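Local structure of regulatory protein RecX (Lactobacillus reuteri, 3D5L) at residues 4-9 against 38-43; 164-169 against 187-192. The protein probably modulates the activity of the recombinase RecA, the central protein of homologous recombination and recombinational DNA repair in bacteria. All coordinates share one frame; numbering follows the deposited sequence.

Contact 1 of 2, residues 4-9 against 38-43; sequences AKISKI and FRLMKG
Lys5 and Gly43 meet through a lysine chain that is extended through chi3 and bends only at chi4 (-78°), which swings NZ back to Gly43 O at 2.9 Å. The ammonium lies in the carbonyl plane on a lone pair, well off to the flank of the C=O bond (105°). The bend at chi2 (-62°) turns CD of Lys42 toward Lys8 CA; CE follows, 3.2 Å from that atom, and the Lys8 and Lys42 chains lie alongside one another, headed the same way. Gly43 N donates to Ile6 O at 2.8 Å, again on an in-plane lone pair. Ile6 CB lies 3.3 Å from Met41 O, and its CD1 reaches Leu40 CB. Ile9 CD1 touches Met41 CA at 3.4 Å. Met41 O also accepts from Thr44 OG1. Gly43 has a positive phi, a backbone conformation in which a CB would collide with the carbonyl O of Lys42. Strand 4-11 pairs here with the segment leading into strand 45-46, while on its other neighbour, strand 17-22, Ser7 and Lys8 together sit opposite Tyr21, a classic beta bulge within the antiparallel sheet of the N-terminal region.

Contact 2 of 2, residues 164-169 against 187-192; sequences KLALKL and QGLTTK
Leu165 and Leu189 lie alongside each other, running opposite ways, where helices 155-172 and 178-191 pack within the third three-helix domain of RecX, a member of the helix-turn-helix clan. The segment axes approach to 10.2 Å and their directions differ by 136°, so the helices run roughly antiparallel but steeply inclined. Leu165 points from CB toward the second helix. Its CG, anti to the backbone N (chi1 172°), lies 3.8 Å from Leu189 CD1, and beyond it CD2 forms the main contact, 3.5 Å from the same methyl. CD2 also meets the aliphatic part of Lys192, approaching CG at 3.7 Å and CB slightly farther off, so that one leucine branch touches both Leu189 and Lys192. Leu189 CD1 is shared further: Leu169 CD1 comes to it from the next turn of the first helix, and Ala166 CB borders it more loosely. Phe194 touches both Leu165 and Leu189, while Val185 packs on Ala166 and Leu169, extending the apolar core around this contact. No hydrogen bond joins the two segments. At Gly188 the close fit depends on the missing side chain, because a CB there would clash with Leu169 CD1; that methyl instead approaches the glycine backbone, 4.1 Å from Gly188 CA.

How the contacts relate
The two contacts lie on opposite sides of the chain's centre, about 68 Å apart between centres, and share no helix or strand. Contact 1 is partly buried and joins a strand to a loop in the N-terminal sheet region; backbone carbonyls and lysine chains do much of the work there, with apolar contacts from two isoleucines. Contact 2 is a buried helix-helix interface made almost wholly of leucine and alanine groups, with a lysine contributing just its aliphatic part. Both include a glycine, for different reasons: a positive-phi backbone at Gly43, a methyl of the facing helix at Gly188. Polar pairing thus goes with the partly buried strand-loop contact, apolar packing with the helical domain.

Contact 1 of 2, residues 4-9 against 38-43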
ATOM      1  N   ALA A   4     -16.605 -13.222  37.243  1.00 32.63           N
ATOM      2  CA  ALA A   4     -17.683 -12.402  36.701  1.00 32.79           C
ATOM      3  C   ALA A   4     -18.428 -13.216  35.643  1.00 31.97           C
ATOM      4  O   ALA A   4     -17.842 -14.086  35.007  1.00 31.25           O
ATOM      5  CB  ALA A   4     -17.118 -11.131  36.084  1.00 31.17           C
ATOM      6  N   LYS A   5     -19.716 -12.933  35.462  1.00 31.44           N
ATOM      7  CA  LYS A   5     -20.528 -13.647  34.482  1.00 32.46           C
ATOM      8  C   LYS A   5     -21.295 -12.652  33.611  1.00 31.51           C
ATOM      9  O   LYS A   5     -21.878 -11.693  34.113  1.00 31.39           O
ATOM     10  CB  LYS A   5     -21.511 -14.577  35.200  1.00 33.92           C
ATOM     11  CG  LYS A   5     -21.741 -15.923  34.519  1.00 38.07           C
ATOM     12  CD  LYS A   5     -22.578 -16.840  35.419  1.00 40.17           C
ATOM     13  CE  LYS A   5     -22.590 -18.298  34.942  1.00 42.17           C
ATOM     14  NZ  LYS A   5     -23.494 -18.576  33.781  1.00 42.35           N
ATOM     15  N   ILE A   6     -21.291 -12.882  32.303  1.00 31.07           N
ATOM     16  CA  ILE A   6     -21.984 -12.002  31.368  1.00 29.67           C
ATOM     17  C   ILE A   6     -23.503 -12.121  31.488  1.00 30.06           C
ATOM     18  O   ILE A   6     -24.076 -13.174  31.195  1.00 30.08           O
ATOM     19  CB  ILE A   6     -21.561 -12.314  29.918  1.00 27.39           C
ATOM     20  CG1 ILE A   6     -20.065 -12.027  29.754  1.00 26.13           C
ATOM     21  CG2 ILE A   6     -22.382 -11.490  28.941  1.00 23.75           C
ATOM     22  CD1 ILE A   6     -19.502 -12.419  28.404  1.00 26.04           C
ATOM     23  N   SER A   7     -24.149 -11.033  31.905  1.00 29.12           N
ATOM     24  CA  SER A   7     -25.602 -11.019  32.074  1.00 29.65           C
ATOM     25  C   SER A   7     -26.347 -10.512  30.839  1.00 29.64           C
ATOM     26  O   SER A   7     -27.563 -10.671  30.728  1.00 30.96           O
ATOM     27  CB  SER A   7     -25.991 -10.152  33.278  1.00 29.81           C
ATOM     28  OG  SER A   7     -25.852  -8.766  32.993  1.00 27.60           O
ATOM     29  N   LYS A   8     -25.628  -9.896  29.911  1.00 28.55           N
ATOM     30  CA  LYS A   8     -26.266  -9.381  28.714  1.00 27.45           C
ATOM     31  C   LYS A   8     -25.241  -8.928  27.682  1.00 26.18           C
ATOM     32  O   LYS A   8     -24.121  -8.554  28.012  1.00 24.90           O
ATOM     33  CB  LYS A   8     -27.177  -8.201  29.075  1.00 29.48           C
ATOM     34  CG  LYS A   8     -27.977  -7.656  27.909  1.00 28.40           C
ATOM     35  CD  LYS A   8     -28.323  -6.187  28.111  1.00 33.06           C
ATOM     36  CE  LYS A   8     -29.330  -5.960  29.228  1.00 33.76           C
ATOM     37  NZ  LYS A   8     -29.663  -4.499  29.388  1.00 33.27           N
ATOM     38  N   ILE A   9     -25.645  -8.969  26.422  1.00 25.85           N
ATOM     39  CA  ILE A   9     -24.800  -8.543  25.321  1.00 24.41           C
ATOM     40  C   ILE A   9     -25.722  -7.750  24.417  1.00 24.15           C
ATOM     41  O   ILE A   9     -26.682  -8.286  23.877  1.00 24.22           O
ATOM     42  CB  ILE A   9     -24.231  -9.742  24.556  1.00 23.27           C
ATOM     43  CG1 ILE A   9     -23.351 -10.575  25.493  1.00 24.19           C
ATOM     44  CG2 ILE A   9     -23.442  -9.263  23.353  1.00 22.68           C
ATOM     45  CD1 ILE A   9     -22.788 -11.836  24.858  1.00 23.52           C
ATOM     46  N   PHE A  38     -13.140 -14.913  21.527  1.00 24.99           N
ATOM     47  CA  PHE A  38     -13.201 -15.333  22.920  1.00 24.34           C
ATOM     48  C   PHE A  38     -14.472 -16.076  23.319  1.00 25.35           C
ATOM     49  O   PHE A  38     -14.692 -16.352  24.501  1.00 25.66           O
ATOM     50  CB  PHE A  38     -12.944 -14.133  23.828  1.00 25.30           C
ATOM     51  CG  PHE A  38     -11.493 -13.728  23.890  1.00 24.84           C
ATOM     52  CD1 PHE A  38     -10.659 -14.220  24.889  1.00 24.52           C
ATOM     53  CD2 PHE A  38     -10.955 -12.865  22.935  1.00 25.77           C
ATOM     54  CE1 PHE A  38      -9.303 -13.855  24.939  1.00 23.19           C
ATOM     55  CE2 PHE A  38      -9.602 -12.497  22.976  1.00 24.10           C
ATOM     56  CZ  PHE A  38      -8.778 -12.995  23.983  1.00 24.04           C
ATOM     57  N   ARG A  39     -15.303 -16.405  22.334  1.00 26.04           N
ATOM     58  CA  ARG A  39     -16.513 -17.178  22.591  1.00 28.28           C
ATOM     59  C   ARG A  39     -17.435 -16.573  23.655  1.00 28.99           C
ATOM     60  O   ARG A  39     -18.020 -17.295  24.463  1.00 30.70           O
ATOM     61  CB  ARG A  39     -16.107 -18.600  23.012  1.00 28.37           C
ATOM     62  CG  ARG A  39     -15.507 -19.435  21.888  1.00 31.37           C
ATOM     63  CD  ARG A  39     -14.663 -20.608  22.397  1.00 34.82           C
ATOM     64  NE  ARG A  39     -13.270 -20.224  22.631  1.00 38.08           N
ATOM     65  CZ  ARG A  39     -12.729 -20.036  23.831  1.00 40.03           C
ATOM     66  NH1 ARG A  39     -13.457 -20.202  24.927  1.00 43.15           N
ATOM     67  NH2 ARG A  39     -11.458 -19.668  23.935  1.00 41.18           N
ATOM     68  N   LEU A  40     -17.588 -15.254  23.633  1.00 29.02           N
ATOM     69  CA  LEU A  40     -18.419 -14.563  24.609  1.00 28.91           C
ATOM     70  C   LEU A  40     -19.924 -14.745  24.387  1.00 29.65           C
ATOM     71  O   LEU A  40     -20.406 -14.691  23.254  1.00 28.46           O
ATOM     72  CB  LEU A  40     -18.052 -13.075  24.611  1.00 27.53           C
ATOM     73  CG  LEU A  40     -16.546 -12.811  24.757  1.00 26.43           C
ATOM     74  CD1 LEU A  40     -16.274 -11.324  24.708  1.00 26.02           C
ATOM     75  CD2 LEU A  40     -16.041 -13.403  26.064  1.00 26.10           C
ATOM     76  N   MET A  41     -20.653 -14.969  25.482  1.00 30.04           N
ATOM     77  CA  MET A  41     -22.103 -15.159  25.440  1.00 32.45           C
ATOM     78  C   MET A  41     -22.692 -15.029  26.850  1.00 31.58           C
ATOM     79  O   MET A  41     -21.954 -14.878  27.821  1.00 29.45           O
ATOM     80  CB  MET A  41     -22.432 -16.536  24.857  1.00 34.09           C
ATOM     81  CG  MET A  41     -22.111 -17.700  25.782  1.00 37.71           C
ATOM     82  SD  MET A  41     -21.847 -19.252  24.880  1.00 42.03           S
ATOM     83  CE  MET A  41     -23.251 -19.251  23.761  1.00 40.21           C
ATOM     84  N   LYS A  42     -24.019 -15.080  26.959  1.00 33.46           N
ATOM     85  CA  LYS A  42     -24.694 -14.965  28.257  1.00 35.32           C
ATOM     86  C   LYS A  42     -24.282 -16.120  29.162  1.00 35.32           C
ATOM     87  O   LYS A  42     -24.586 -17.274  28.864  1.00 35.57           O
ATOM     88  CB  LYS A  42     -26.221 -15.003  28.094  1.00 37.05           C
ATOM     89  CG  LYS A  42     -26.823 -14.005  27.108  1.00 38.24           C
ATOM     90  CD  LYS A  42     -26.580 -12.557  27.511  1.00 41.40           C
ATOM     91  CE  LYS A  42     -27.476 -11.587  26.715  1.00 42.36           C
ATOM     92  NZ  LYS A  42     -27.411 -11.774  25.234  1.00 41.59           N
ATOM     93  N   GLY A  43     -23.589 -15.807  30.257  1.00 35.33           N
ATOM     94  CA  GLY A  43     -23.155 -16.839  31.185  1.00 34.94           C
ATOM     95  C   GLY A  43     -21.660 -17.119  31.243  1.00 35.98           C
ATOM     96  O   GLY A  43     -21.200 -17.873  32.106  1.00 36.39           O
TER

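Contact 2 of 2, residues 164-169 against 187-192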
ATOM      1  N   LYS A 164       9.097  11.368 -27.494  1.00 22.62           N
ATOM      2  CA  LYS A 164       8.331  12.478 -26.951  1.00 23.40           C
ATOM      3  C   LYS A 164       9.200  13.310 -26.010  1.00 22.28           C
ATOM      4  O   LYS A 164       9.276  14.536 -26.134  1.00 23.69           O
ATOM      5  CB  LYS A 164       7.100  11.941 -26.211  1.00 25.27           C
ATOM      6  CG  LYS A 164       6.318  12.973 -25.434  1.00 28.45           C
ATOM      7  CD  LYS A 164       5.638  13.985 -26.339  1.00 34.05           C
ATOM      8  CE  LYS A 164       4.978  15.095 -25.511  1.00 36.08           C
ATOM      9  NZ  LYS A 164       4.051  14.557 -24.466  1.00 37.45           N
ATOM     10  N   LEU A 165       9.860  12.642 -25.075  1.00 20.50           N
ATOM     11  CA  LEU A 165      10.738  13.319 -24.123  1.00 20.45           C
ATOM     12  C   LEU A 165      11.894  14.006 -24.861  1.00 21.23           C
ATOM     13  O   LEU A 165      12.206  15.166 -24.597  1.00 20.35           O
ATOM     14  CB  LEU A 165      11.298  12.306 -23.117  1.00 17.73           C
ATOM     15  CG  LEU A 165      12.381  12.723 -22.120  1.00 16.40           C
ATOM     16  CD1 LEU A 165      11.821  13.712 -21.120  1.00 13.49           C
ATOM     17  CD2 LEU A 165      12.912  11.479 -21.404  1.00 18.00           C
ATOM     18  N   ALA A 166      12.529  13.281 -25.780  1.00 21.17           N
ATOM     19  CA  ALA A 166      13.653  13.824 -26.538  1.00 23.78           C
ATOM     20  C   ALA A 166      13.257  15.066 -27.335  1.00 24.97           C
ATOM     21  O   ALA A 166      14.016  16.030 -27.400  1.00 24.84           O
ATOM     22  CB  ALA A 166      14.231  12.756 -27.478  1.00 22.33           C
ATOM     23  N   LEU A 167      12.072  15.047 -27.937  1.00 25.28           N
ATOM     24  CA  LEU A 167      11.617  16.188 -28.717  1.00 25.64           C
ATOM     25  C   LEU A 167      11.413  17.368 -27.798  1.00 24.78           C
ATOM     26  O   LEU A 167      11.639  18.515 -28.173  1.00 24.75           O
ATOM     27  CB  LEU A 167      10.305  15.870 -29.442  1.00 27.52           C
ATOM     28  CG  LEU A 167      10.373  14.848 -30.582  1.00 29.96           C
ATOM     29  CD1 LEU A 167       9.021  14.809 -31.295  1.00 30.11           C
ATOM     30  CD2 LEU A 167      11.486  15.232 -31.566  1.00 29.76           C
ATOM     31  N   LYS A 168      10.972  17.069 -26.587  1.00 24.12           N
ATOM     32  CA  LYS A 168      10.727  18.082 -25.579  1.00 23.96           C
ATOM     33  C   LYS A 168      12.072  18.576 -25.037  1.00 23.80           C
ATOM     34  O   LYS A 168      12.208  19.750 -24.694  1.00 23.67           O
ATOM     35  CB  LYS A 168       9.857  17.481 -24.469  1.00 23.60           C
ATOM     36  CG  LYS A 168       9.671  18.330 -23.228  1.00 26.89           C
ATOM     37  CD  LYS A 168       8.589  17.712 -22.343  1.00 31.26           C
ATOM     38  CE  LYS A 168       8.630  18.234 -20.915  1.00 33.15           C
ATOM     39  NZ  LYS A 168       9.779  17.684 -20.134  1.00 33.00           N
ATOM     40  N   LEU A 169      13.063  17.685 -24.972  1.00 21.61           N
ATOM     41  CA  LEU A 169      14.392  18.065 -24.493  1.00 22.51           C
ATOM     42  C   LEU A 169      15.131  18.853 -25.578  1.00 21.44           C
ATOM     43  O   LEU A 169      15.876  19.780 -25.277  1.00 21.04           O
ATOM     44  CB  LEU A 169      15.213  16.824 -24.095  1.00 20.77           C
ATOM     45  CG  LEU A 169      14.652  15.982 -22.941  1.00 21.71           C
ATOM     46  CD1 LEU A 169      15.571  14.805 -22.667  1.00 24.25           C
ATOM     47  CD2 LEU A 169      14.510  16.828 -21.686  1.00 21.11           C
ATOM     48  N   GLN A 187      21.870  12.350 -22.086  1.00 27.93           N
ATOM     49  CA  GLN A 187      21.955  12.284 -20.641  1.00 27.98           C
ATOM     50  C   GLN A 187      20.572  12.398 -19.999  1.00 26.64           C
ATOM     51  O   GLN A 187      20.273  11.696 -19.029  1.00 25.39           O
ATOM     52  CB  GLN A 187      22.886  13.386 -20.129  1.00 30.04           C
ATOM     53  CG  GLN A 187      24.366  13.083 -20.379  1.00 37.17           C
ATOM     54  CD  GLN A 187      25.283  14.286 -20.145  1.00 39.88           C
ATOM     55  OE1 GLN A 187      25.192  14.965 -19.119  1.00 41.37           O
ATOM     56  NE2 GLN A 187      26.175  14.543 -21.097  1.00 38.90           N
ATOM     57  N   GLY A 188      19.733  13.275 -20.540  1.00 24.38           N
ATOM     58  CA  GLY A 188      18.400  13.442 -19.995  1.00 25.54           C
ATOM     59  C   GLY A 188      17.607  12.144 -20.048  1.00 26.94           C
ATOM     60  O   GLY A 188      16.927  11.780 -19.090  1.00 26.45           O
ATOM     61  N   LEU A 189      17.687  11.442 -21.171  1.00 25.42           N
ATOM     62  CA  LEU A 189      16.973  10.189 -21.308  1.00 25.82           C
ATOM     63  C   LEU A 189      17.495   9.165 -20.307  1.00 25.33           C
ATOM     64  O   LEU A 189      16.714   8.445 -19.697  1.00 24.63           O
ATOM     65  CB  LEU A 189      17.113   9.641 -22.732  1.00 26.47           C
ATOM     66  CG  LEU A 189      15.872   9.699 -23.638  1.00 27.99           C
ATOM     67  CD1 LEU A 189      15.386  11.137 -23.794  1.00 26.18           C
ATOM     68  CD2 LEU A 189      16.216   9.101 -24.996  1.00 27.13           C
ATOM     69  N   THR A 190      18.810   9.108 -20.124  1.00 25.46           N
ATOM     70  CA  THR A 190      19.384   8.139 -19.198  1.00 26.59           C
ATOM     71  C   THR A 190      19.014   8.410 -17.749  1.00 25.66           C
ATOM     72  O   THR A 190      18.793   7.473 -16.982  1.00 26.32           O
ATOM     73  CB  THR A 190      20.929   8.066 -19.312  1.00 27.73           C
ATOM     74  OG1 THR A 190      21.504   9.285 -18.839  1.00 32.27           O
ATOM     75  CG2 THR A 190      21.348   7.839 -20.757  1.00 28.25           C
ATOM     76  N   THR A 191      18.943   9.678 -17.361  1.00 25.45           N
ATOM     77  CA  THR A 191      18.588   9.977 -15.983  1.00 26.94           C
ATOM     78  C   THR A 191      17.087   9.779 -15.795  1.00 26.14           C
ATOM     79  O   THR A 191      16.586   9.802 -14.671  1.00 25.46           O
ATOM     80  CB  THR A 191      18.978  11.422 -15.570  1.00 27.94           C
ATOM     81  OG1 THR A 191      18.059  12.360 -16.141  1.00 30.26           O
ATOM     82  CG2 THR A 191      20.390  11.739 -16.038  1.00 27.66           C
ATOM     83  N   LYS A 192      16.375   9.586 -16.903  1.00 25.62           N
ATOM     84  CA  LYS A 192      14.934   9.350 -16.856  1.00 25.57           C
ATOM     85  C   LYS A 192      14.675   7.841 -16.819  1.00 24.89           C
ATOM     86  O   LYS A 192      13.529   7.403 -16.739  1.00 24.29           O
ATOM     87  CB  LYS A 192      14.240   9.962 -18.070  1.00 26.19           C
ATOM     88  CG  LYS A 192      13.151  10.972 -17.720  1.00 28.74           C
ATOM     89  CD  LYS A 192      13.748  12.266 -17.179  1.00 29.62           C
ATOM     90  CE  LYS A 192      12.677  13.224 -16.661  1.00 30.04           C
ATOM     91  NZ  LYS A 192      11.965  12.731 -15.444  1.00 28.46           N
TER